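Local coordinates for protein tyrosine aminotransferase (Leishmania infantum, PDB 4IX8) that probably transfers the amino group of tyrosine to 2-oxoglutarate, using pyridoxal 5'-phosphate as its cofactor, at residues D249-I261 and M366-K378. Numbering follows the deposited sequence.
Sequences DEIYAEMVLNNGI and MEAPQASMFVMLK
Ser372 packs its CB and OG over one face of the Tyr252 ring: OG sits over the ring centre, 3.2 Å above the plane, and CB makes a CH-pi contact. OG is placed there by standing anti to the backbone N (chi1 -176°), and so small a side chain lets the backbone approach closely. Ile251 CG2 lies against the opposite face, toward the rim, while Tyr252 OH meets the edge of the Phe374 ring at CE2 (3.3 Å) and hydrogen-bonds O3 of the cofactor-lysine adduct at position 282, joining this packing to the active site. Flexible, unbranched methionines fill the flank, Met255 CE resting 3.5 Å from Met373 CG. Beyond them Val256 and Ala371 form a single beta bridge, flanked by hydrogen bonds from Ser372 N to Met255 O (3.0 Å) and from Leu257 N to Gln370 O (2.8 Å); the small methyl of Ala371 suits the close backbones. The far end is looser and wetter. Asn258 ND2 donates to Gln370 OE1 (3.2 Å) from above its carbonyl plane, and one water bridges Asn258 ND2 and Pro369 O. Helix 337-355 borders the contact through Leu347, Glu348 and Ala351, where the loop following strand 246-249 of the large sheet meets the lead-in to strand 374-379 of the smaller one.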
loop_
_atom_site.group_PDB
_atom_site.type_symbol
_atom_site.label_atom_id
_atom_site.label_comp_id
_atom_site.label_asym_id
_atom_site.label_seq_id
_atom_site.Cartn_x
_atom_site.Cartn_y
_atom_site.Cartn_z
ATOM N N ASP A 249 -9.195 -6.904 14.385
ATOM C CA ASP A 249 -8.187 -5.851 14.289
ATOM C C ASP A 249 -7.615 -5.563 15.678
ATOM O O ASP A 249 -8.234 -4.885 16.476
ATOM C CB ASP A 249 -8.792 -4.605 13.680
ATOM C CG ASP A 249 -7.750 -3.573 13.300
ATOM O OD1 ASP A 249 -6.689 -3.519 13.976
ATOM O OD2 ASP A 249 -8.023 -2.794 12.352
ATOM N N GLU A 250 -6.436 -6.114 15.941
ATOM C CA GLU A 250 -5.836 -6.085 17.257
ATOM C C GLU A 250 -4.574 -5.240 17.218
ATOM O O GLU A 250 -3.566 -5.492 17.896
ATOM C CB GLU A 250 -5.591 -7.533 17.721
ATOM C CG GLU A 250 -6.952 -8.277 17.870
ATOM C CD GLU A 250 -6.838 -9.683 18.459
ATOM O OE1 GLU A 250 -5.706 -10.125 18.760
ATOM O OE2 GLU A 250 -7.907 -10.309 18.665
ATOM N N ILE A 251 -4.659 -4.149 16.477
ATOM C CA ILE A 251 -3.498 -3.291 16.326
ATOM C C ILE A 251 -3.176 -2.514 17.594
ATOM O O ILE A 251 -2.042 -2.072 17.782
ATOM C CB ILE A 251 -3.688 -2.322 15.161
ATOM C CG1 ILE A 251 -2.319 -1.760 14.761
ATOM C CG2 ILE A 251 -4.742 -1.246 15.510
ATOM C CD1 ILE A 251 -2.392 -0.664 13.787
ATOM N N TYR A 252 -4.164 -2.337 18.473
ATOM C CA TYR A 252 -3.928 -1.632 19.747
ATOM C C TYR A 252 -3.643 -2.603 20.895
ATOM O O TYR A 252 -3.789 -2.242 22.070
ATOM C CB TYR A 252 -5.128 -0.743 20.115
ATOM C CG TYR A 252 -5.279 0.397 19.143
ATOM C CD1 TYR A 252 -4.373 1.441 19.137
ATOM C CD2 TYR A 252 -6.309 0.419 18.225
ATOM C CE1 TYR A 252 -4.486 2.467 18.229
ATOM C CE2 TYR A 252 -6.427 1.431 17.321
ATOM C CZ TYR A 252 -5.516 2.466 17.338
ATOM O OH TYR A 252 -5.619 3.498 16.440
ATOM N N ALA A 253 -3.215 -3.823 20.555
ATOM C CA ALA A 253 -2.962 -4.881 21.539
ATOM C C ALA A 253 -2.051 -4.473 22.713
ATOM O O ALA A 253 -2.281 -4.920 23.824
ATOM C CB ALA A 253 -2.333 -6.104 20.844
ATOM N N GLU A 254 -1.043 -3.637 22.464
ATOM C CA GLU A 254 -0.034 -3.240 23.467
ATOM C C GLU A 254 -0.452 -1.995 24.226
ATOM O O GLU A 254 0.283 -1.522 25.111
ATOM C CB GLU A 254 1.301 -2.940 22.792
ATOM C CG GLU A 254 1.999 -4.142 22.136
ATOM C CD GLU A 254 3.000 -4.805 23.048
ATOM O OE1 GLU A 254 3.283 -4.265 24.134
ATOM O OE2 GLU A 254 3.555 -5.838 22.648
ATOM N N MET A 255 -1.586 -1.421 23.823
ATOM C CA MET A 255 -2.008 -0.111 24.323
ATOM C C MET A 255 -3.279 -0.174 25.167
ATOM O O MET A 255 -4.213 0.604 24.960
ATOM C CB MET A 255 -2.173 0.829 23.161
ATOM C CG MET A 255 -0.823 1.343 22.739
ATOM S SD MET A 255 -0.866 1.836 21.009
ATOM C CE MET A 255 -1.377 3.542 21.240
ATOM N N VAL A 256 -3.336 -1.173 26.047
ATOM C CA VAL A 256 -4.349 -1.237 27.091
ATOM C C VAL A 256 -3.910 -0.408 28.284
ATOM O O VAL A 256 -2.742 -0.474 28.684
ATOM C CB VAL A 256 -4.592 -2.673 27.545
ATOM C CG1 VAL A 256 -5.704 -2.728 28.631
ATOM C CG2 VAL A 256 -4.956 -3.535 26.357
ATOM N N LEU A 257 -4.860 0.294 28.900
ATOM C CA LEU A 257 -4.605 1.189 30.051
ATOM C C LEU A 257 -4.968 0.554 31.400
ATOM O O LEU A 257 -5.585 -0.499 31.460
ATOM C CB LEU A 257 -5.412 2.477 29.912
ATOM C CG LEU A 257 -5.479 3.124 28.528
ATOM C CD1 LEU A 257 -6.216 4.445 28.603
ATOM C CD2 LEU A 257 -4.085 3.323 27.990
ATOM N N ASN A 258 -4.567 1.203 32.480
ATOM C CA ASN A 258 -5.059 0.848 33.809
ATOM C C ASN A 258 -4.829 -0.626 34.190
ATOM O O ASN A 258 -5.655 -1.208 34.875
ATOM C CB ASN A 258 -6.570 1.177 33.890
ATOM C CG ASN A 258 -6.881 2.637 33.529
ATOM O OD1 ASN A 258 -6.100 3.537 33.849
ATOM N ND2 ASN A 258 -8.008 2.868 32.820
ATOM N N ASN A 259 -3.679 -1.200 33.813
ATOM C CA ASN A 259 -3.348 -2.593 34.169
ATOM C C ASN A 259 -4.378 -3.597 33.611
ATOM O O ASN A 259 -4.543 -4.704 34.132
ATOM C CB ASN A 259 -3.228 -2.749 35.684
ATOM N N GLY A 260 -5.090 -3.182 32.568
ATOM C CA GLY A 260 -6.082 -4.023 31.905
ATOM C C GLY A 260 -5.472 -5.252 31.248
ATOM O O GLY A 260 -4.268 -5.311 31.023
ATOM N N ILE A 261 -6.306 -6.253 30.992
ATOM C CA ILE A 261 -5.891 -7.469 30.300
ATOM C C ILE A 261 -6.383 -7.467 28.875
ATOM O O ILE A 261 -7.564 -7.323 28.623
ATOM C CB ILE A 261 -6.429 -8.727 30.986
ATOM C CG1 ILE A 261 -5.902 -8.816 32.416
ATOM C CG2 ILE A 261 -6.044 -10.004 30.194
ATOM C CD1 ILE A 261 -6.794 -9.695 33.285
ATOM N N MET A 366 -19.702 9.782 28.587
ATOM C CA MET A 366 -18.654 9.035 27.950
ATOM C C MET A 366 -18.180 7.883 28.796
ATOM O O MET A 366 -18.038 7.990 30.014
ATOM C CB MET A 366 -17.476 9.953 27.622
ATOM C CG MET A 366 -16.954 10.640 28.824
ATOM S SD MET A 366 -15.554 11.704 28.482
ATOM C CE MET A 366 -14.286 10.486 28.590
ATOM N N GLU A 367 -17.872 6.797 28.102
ATOM C CA GLU A 367 -17.189 5.673 28.685
ATOM C C GLU A 367 -15.690 5.966 28.612
ATOM O O GLU A 367 -15.125 6.156 27.531
ATOM C CB GLU A 367 -17.558 4.399 27.933
ATOM C CG GLU A 367 -19.068 4.261 27.763
ATOM C CD GLU A 367 -19.800 4.415 29.111
ATOM O OE1 GLU A 367 -19.425 3.687 30.065
ATOM O OE2 GLU A 367 -20.697 5.299 29.243
ATOM N N ALA A 368 -15.058 6.045 29.769
ATOM C CA ALA A 368 -13.651 6.364 29.820
ATOM C C ALA A 368 -12.907 5.282 29.007
ATOM O O ALA A 368 -13.305 4.119 28.977
ATOM C CB ALA A 368 -13.164 6.431 31.263
ATOM N N PRO A 369 -11.865 5.672 28.282
ATOM C CA PRO A 369 -11.147 4.691 27.467
ATOM C C PRO A 369 -10.350 3.685 28.303
ATOM O O PRO A 369 -9.675 4.077 29.245
ATOM C CB PRO A 369 -10.225 5.576 26.602
ATOM C CG PRO A 369 -10.087 6.832 27.335
ATOM C CD PRO A 369 -11.366 7.038 28.078
ATOM N N GLN A 370 -10.411 2.408 27.956
ATOM C CA GLN A 370 -9.581 1.412 28.621
ATOM C C GLN A 370 -8.376 1.052 27.775
ATOM O O GLN A 370 -7.523 0.266 28.205
ATOM C CB GLN A 370 -10.400 0.162 28.900
ATOM C CG GLN A 370 -11.514 0.446 29.848
ATOM C CD GLN A 370 -10.984 1.034 31.128
ATOM O OE1 GLN A 370 -9.931 0.622 31.643
ATOM N NE2 GLN A 370 -11.691 2.047 31.639
ATOM N N ALA A 371 -8.317 1.625 26.573
ATOM C CA ALA A 371 -7.305 1.252 25.586
ATOM C C ALA A 371 -7.352 2.138 24.355
ATOM O O ALA A 371 -8.226 3.009 24.228
ATOM C CB ALA A 371 -7.491 -0.184 25.168
ATOM N N SER A 372 -6.425 1.862 23.432
ATOM C CA SER A 372 -6.285 2.631 22.201
ATOM C C SER A 372 -6.046 4.098 22.600
ATOM O O SER A 372 -5.585 4.344 23.711
ATOM C CB SER A 372 -7.504 2.469 21.314
ATOM O OG SER A 372 -7.320 3.151 20.096
ATOM N N MET A 373 -6.340 5.044 21.699
ATOM C CA MET A 373 -5.953 6.478 21.832
ATOM C C MET A 373 -7.110 7.469 21.719
ATOM O O MET A 373 -6.893 8.671 21.548
ATOM C CB MET A 373 -4.938 6.864 20.745
ATOM C CG MET A 373 -3.603 6.142 20.765
ATOM S SD MET A 373 -2.779 6.137 19.137
ATOM C CE MET A 373 -3.319 7.669 18.374
ATOM N N PHE A 374 -8.333 6.967 21.780
ATOM C CA PHE A 374 -9.502 7.770 21.442
ATOM C C PHE A 374 -10.584 7.686 22.490
ATOM O O PHE A 374 -10.660 6.726 23.246
ATOM C CB PHE A 374 -10.088 7.310 20.111
ATOM C CG PHE A 374 -9.072 7.204 18.996
ATOM C CD1 PHE A 374 -8.673 8.332 18.294
ATOM C CD2 PHE A 374 -8.509 5.993 18.670
ATOM C CE1 PHE A 374 -7.757 8.232 17.294
ATOM C CE2 PHE A 374 -7.594 5.898 17.648
ATOM C CZ PHE A 374 -7.230 7.011 16.964
ATOM N N VAL A 375 -11.447 8.684 22.502
ATOM C CA VAL A 375 -12.614 8.636 23.331
ATOM C C VAL A 375 -13.815 9.029 22.484
ATOM O O VAL A 375 -13.673 9.763 21.503
ATOM C CB VAL A 375 -12.430 9.551 24.567
ATOM C CG1 VAL A 375 -12.496 11.026 24.194
ATOM C CG2 VAL A 375 -13.435 9.207 25.614
ATOM N N MET A 376 -14.976 8.462 22.806
ATOM C CA MET A 376 -16.219 8.821 22.148
ATOM C C MET A 376 -17.123 9.571 23.125
ATOM O O MET A 376 -17.545 9.031 24.152
ATOM C CB MET A 376 -16.921 7.581 21.618
ATOM C CG MET A 376 -16.355 7.052 20.320
ATOM S SD MET A 376 -16.672 8.122 18.897
ATOM C CE MET A 376 -18.195 7.405 18.281
ATOM N N LEU A 377 -17.459 10.800 22.754
ATOM C CA LEU A 377 -18.266 11.692 23.572
ATOM C C LEU A 377 -19.684 11.573 23.093
ATOM O O LEU A 377 -19.940 11.790 21.915
ATOM C CB LEU A 377 -17.796 13.123 23.440
ATOM C CG LEU A 377 -16.299 13.261 23.683
ATOM C CD1 LEU A 377 -15.913 14.703 23.429
ATOM C CD2 LEU A 377 -15.924 12.821 25.144
ATOM N N LYS A 378 -20.597 11.221 23.989
ATOM C CA LYS A 378 -21.984 11.076 23.593
ATOM C C LYS A 378 -22.739 12.363 23.843
ATOM O O LYS A 378 -22.643 12.933 24.932
ATOM C CB LYS A 378 -22.638 9.939 24.336
ATOM C CG LYS A 378 -24.055 9.725 23.915
ATOM C CD LYS A 378 -24.597 8.470 24.593
ATOM C CE LYS A 378 -26.133 8.443 24.624
ATOM N NZ LYS A 378 -26.698 8.760 23.275
HETATM O O HOH W 1 -8.325 -1.241 31.316
HETATM O O HOH W 2 -9.419 5.513 31.492
#